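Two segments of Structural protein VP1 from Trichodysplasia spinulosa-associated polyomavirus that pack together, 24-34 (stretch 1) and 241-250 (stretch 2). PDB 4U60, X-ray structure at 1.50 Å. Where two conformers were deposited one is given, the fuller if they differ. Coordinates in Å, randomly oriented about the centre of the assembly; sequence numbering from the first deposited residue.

Stretch 1 (24-34) TIELYLNTRMG
Stretch 2 241-250: GLYVSCCDIV

No direct hydrogen bond joins these two stretches of VP1; the one polar link is a water, 2.7 Å from Thr31 OG1, the hydroxyl that suits threonine to this place, and accepting a bond from Asp248 N at 2.8 Å. The rest is chiefly apolar packing; the whole contact buries 375 Å², both sides summed. Strand 24-29 and strand 241-250 run in roughly the same direction, their axes 36° apart and 8.6 Å at closest approach, too distant for backbone pairing but within reach of facing side chains. CA to CA, Ile25 lies 9.0 Å from Leu242, Leu29 7.8 Å from Cys246, Thr31 6.8 Å from Cys247 and Met33 7.9 Å from Ile249.

Extended backbone (phi/psi near -125/130 at Ile25, Leu29 and Val244) sends alternate side chains across the gap: Ile25 (m, m), Leu27 (p, chi2 148°) and Leu29 (m, t) meet Leu242 (t, p), Val244 (t) and Cys246 (p), while Tyr28 points away. Ile25 CG2 lies 4.1 Å from Leu242 CD2, and Leu27 CD2 4.3 Å from Val244 CG2; these branched aliphatic chains have no polar group needing a partner. Leu29 is covered most: its CD1 reaches Val244 CG1 at 4.2 Å and Cys246 SG at 3.8 Å, an apolar contact that the weakly polar thiol can accept.

Beyond the strand, at Met33 (phi/psi -87/-16), CB points sideways, but the flexible chain (m, m, chi3 98°) curls nearer, placing SD 3.7 Å from Ile249 CG1 and CE 4.0 Å from Cys247 SG.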

# COMPACT_ATOMS: atom_id res chain seq x y z
N THR C 24 -16.23 12.18 -29.49
CA THR C 24 -16.17 11.44 -28.24
C THR C 24 -17.23 10.36 -28.28
O THR C 24 -18.29 10.53 -28.90
CB THR C 24 -16.40 12.34 -27.03
OG1 THR C 24 -17.72 12.89 -27.10
CG2 THR C 24 -15.40 13.48 -26.99
N ILE C 25 -16.92 9.25 -27.64
CA ILE C 25 -17.84 8.14 -27.52
C ILE C 25 -18.02 7.88 -26.03
O ILE C 25 -17.04 7.74 -25.29
CB ILE C 25 -17.27 6.87 -28.19
CG1 ILE C 25 -17.21 7.05 -29.71
CG2 ILE C 25 -18.06 5.62 -27.79
CD1 ILE C 25 -18.56 7.19 -30.37
N GLU C 26 -19.26 7.81 -25.60
CA GLU C 26 -19.58 7.52 -24.23
C GLU C 26 -20.43 6.26 -24.21
O GLU C 26 -21.36 6.10 -25.00
CB GLU C 26 -20.33 8.72 -23.66
CG GLU C 26 -20.67 8.63 -22.21
CD GLU C 26 -21.39 9.88 -21.75
OE1 GLU C 26 -20.91 10.53 -20.80
OE2 GLU C 26 -22.44 10.25 -22.32
N LEU C 27 -20.11 5.34 -23.31
CA LEU C 27 -20.89 4.12 -23.16
C LEU C 27 -20.68 3.54 -21.79
O LEU C 27 -19.78 3.94 -21.07
CB LEU C 27 -20.51 3.09 -24.21
CG LEU C 27 -19.15 2.41 -24.00
CD1 LEU C 27 -19.13 0.97 -24.49
CD2 LEU C 27 -18.07 3.22 -24.70
N TYR C 28 -21.53 2.59 -21.44
CA TYR C 28 -21.29 1.74 -20.28
C TYR C 28 -21.47 0.30 -20.70
O TYR C 28 -22.16 -0.00 -21.70
CB TYR C 28 -22.23 2.11 -19.10
CG TYR C 28 -23.70 1.89 -19.42
CD1 TYR C 28 -24.30 0.65 -19.21
CD2 TYR C 28 -24.46 2.89 -19.99
CE1 TYR C 28 -25.64 0.43 -19.54
CE2 TYR C 28 -25.79 2.69 -20.33
CZ TYR C 28 -26.38 1.44 -20.11
OH TYR C 28 -27.70 1.26 -20.46
N LEU C 29 -20.84 -0.60 -19.95
CA LEU C 29 -21.04 -2.02 -20.10
C LEU C 29 -21.49 -2.62 -18.78
O LEU C 29 -20.83 -2.45 -17.76
CB LEU C 29 -19.75 -2.71 -20.57
CG LEU C 29 -19.29 -2.33 -21.98
CD1 LEU C 29 -17.91 -2.91 -22.24
CD2 LEU C 29 -20.28 -2.78 -23.04
N ASN C 30 -22.62 -3.32 -18.82
CA ASN C 30 -23.05 -4.07 -17.66
C ASN C 30 -22.26 -5.35 -17.50
O ASN C 30 -21.73 -5.93 -18.45
CB ASN C 30 -24.56 -4.34 -17.70
CG ASN C 30 -25.36 -3.20 -17.12
OD1 ASN C 30 -25.12 -2.77 -15.99
ND2 ASN C 30 -26.29 -2.68 -17.89
N THR C 31 -22.19 -5.78 -16.24
CA THR C 31 -21.37 -6.91 -15.85
C THR C 31 -21.96 -8.23 -16.35
O THR C 31 -23.21 -8.35 -16.55
CB THR C 31 -21.20 -6.94 -14.32
OG1 THR C 31 -20.09 -7.76 -13.97
CG2 THR C 31 -22.43 -7.46 -13.62
N ARG C 32 -21.08 -9.21 -16.59
CA ARG C 32 -21.47 -10.53 -17.08
C ARG C 32 -20.93 -11.61 -16.13
O ARG C 32 -19.98 -12.33 -16.42
CB ARG C 32 -21.00 -10.74 -18.51
CG ARG C 32 -21.52 -9.68 -19.48
CD ARG C 32 -23.02 -9.75 -19.62
NE ARG C 32 -23.62 -8.73 -20.48
CZ ARG C 32 -24.55 -7.87 -20.09
NH1 ARG C 32 -24.98 -7.82 -18.83
NH2 ARG C 32 -25.08 -7.04 -20.99
N MET C 33 -21.57 -11.70 -14.98
CA MET C 33 -21.14 -12.63 -13.96
C MET C 33 -21.70 -14.04 -14.07
O MET C 33 -21.19 -14.94 -13.43
CB MET C 33 -21.51 -12.06 -12.59
CG MET C 33 -20.73 -10.80 -12.20
SD MET C 33 -18.94 -11.05 -12.01
CE MET C 33 -18.33 -10.48 -13.59
N GLY C 34 -22.76 -14.21 -14.86
CA GLY C 34 -23.35 -15.53 -15.07
C GLY C 34 -24.85 -15.46 -15.29
O GLY C 34 -25.39 -16.15 -16.16
N GLY C 241 -14.62 0.98 -36.36
CA GLY C 241 -15.17 0.31 -35.17
C GLY C 241 -14.24 0.54 -34.00
O GLY C 241 -13.03 0.39 -34.14
N LEU C 242 -14.82 0.89 -32.86
CA LEU C 242 -14.08 1.05 -31.60
C LEU C 242 -14.47 -0.11 -30.71
O LEU C 242 -15.66 -0.36 -30.50
CB LEU C 242 -14.48 2.36 -30.95
CG LEU C 242 -13.95 2.67 -29.56
CD1 LEU C 242 -12.43 2.77 -29.59
CD2 LEU C 242 -14.58 3.95 -29.05
N TYR C 243 -13.48 -0.76 -30.13
CA TYR C 243 -13.72 -1.96 -29.34
C TYR C 243 -13.38 -1.69 -27.88
O TYR C 243 -12.26 -1.27 -27.57
CB TYR C 243 -12.90 -3.11 -29.92
CG TYR C 243 -13.25 -3.40 -31.38
CD1 TYR C 243 -12.85 -2.55 -32.40
CD2 TYR C 243 -14.00 -4.52 -31.71
CE1 TYR C 243 -13.18 -2.82 -33.71
CE2 TYR C 243 -14.33 -4.80 -33.01
CZ TYR C 243 -13.91 -3.95 -34.01
OH TYR C 243 -14.25 -4.25 -35.29
N VAL C 244 -14.36 -1.96 -27.01
CA VAL C 244 -14.23 -1.71 -25.58
C VAL C 244 -14.58 -2.99 -24.86
O VAL C 244 -15.60 -3.62 -25.16
CB VAL C 244 -15.18 -0.57 -25.15
CG1 VAL C 244 -15.02 -0.29 -23.67
CG2 VAL C 244 -14.91 0.68 -25.98
N SER C 245 -13.75 -3.36 -23.88
CA SER C 245 -13.94 -4.62 -23.17
C SER C 245 -13.61 -4.44 -21.71
O SER C 245 -12.77 -3.60 -21.38
CB SER C 245 -13.04 -5.71 -23.75
OG SER C 245 -13.17 -5.80 -25.18
N CYS C 246 -14.21 -5.25 -20.85
CA CYS C 246 -13.92 -5.13 -19.42
C CYS C 246 -14.43 -6.29 -18.60
O CYS C 246 -15.18 -7.14 -19.11
CB CYS C 246 -14.47 -3.81 -18.86
SG CYS C 246 -16.26 -3.64 -18.92
N CYS C 247 -14.00 -6.33 -17.34
CA CYS C 247 -14.57 -7.22 -16.35
C CYS C 247 -14.28 -6.61 -15.00
O CYS C 247 -13.15 -6.19 -14.74
CB CYS C 247 -14.00 -8.63 -16.45
SG CYS C 247 -14.80 -9.82 -15.36
N ASP C 248 -15.29 -6.53 -14.14
CA ASP C 248 -15.13 -5.96 -12.80
C ASP C 248 -15.83 -6.79 -11.73
O ASP C 248 -16.98 -6.55 -11.39
CB ASP C 248 -15.63 -4.51 -12.79
CG ASP C 248 -14.75 -3.59 -13.61
OD1 ASP C 248 -13.66 -3.22 -13.08
OD2 ASP C 248 -15.10 -3.30 -14.77
N ILE C 249 -15.10 -7.75 -11.20
CA ILE C 249 -15.60 -8.59 -10.11
C ILE C 249 -15.20 -7.92 -8.79
O ILE C 249 -14.03 -7.56 -8.61
CB ILE C 249 -14.92 -9.97 -10.16
CG1 ILE C 249 -15.35 -10.68 -11.45
CG2 ILE C 249 -15.21 -10.77 -8.91
CD1 ILE C 249 -14.54 -11.91 -11.80
N VAL C 250 -16.16 -7.74 -7.90
CA VAL C 250 -15.90 -7.02 -6.63
C VAL C 250 -15.97 -7.90 -5.40
O VAL C 250 -15.72 -7.43 -4.30
CB VAL C 250 -16.78 -5.78 -6.47
CG1 VAL C 250 -16.44 -4.73 -7.51
CG2 VAL C 250 -18.26 -6.16 -6.55
O HOH W 1 -17.82 -6.98 -15.28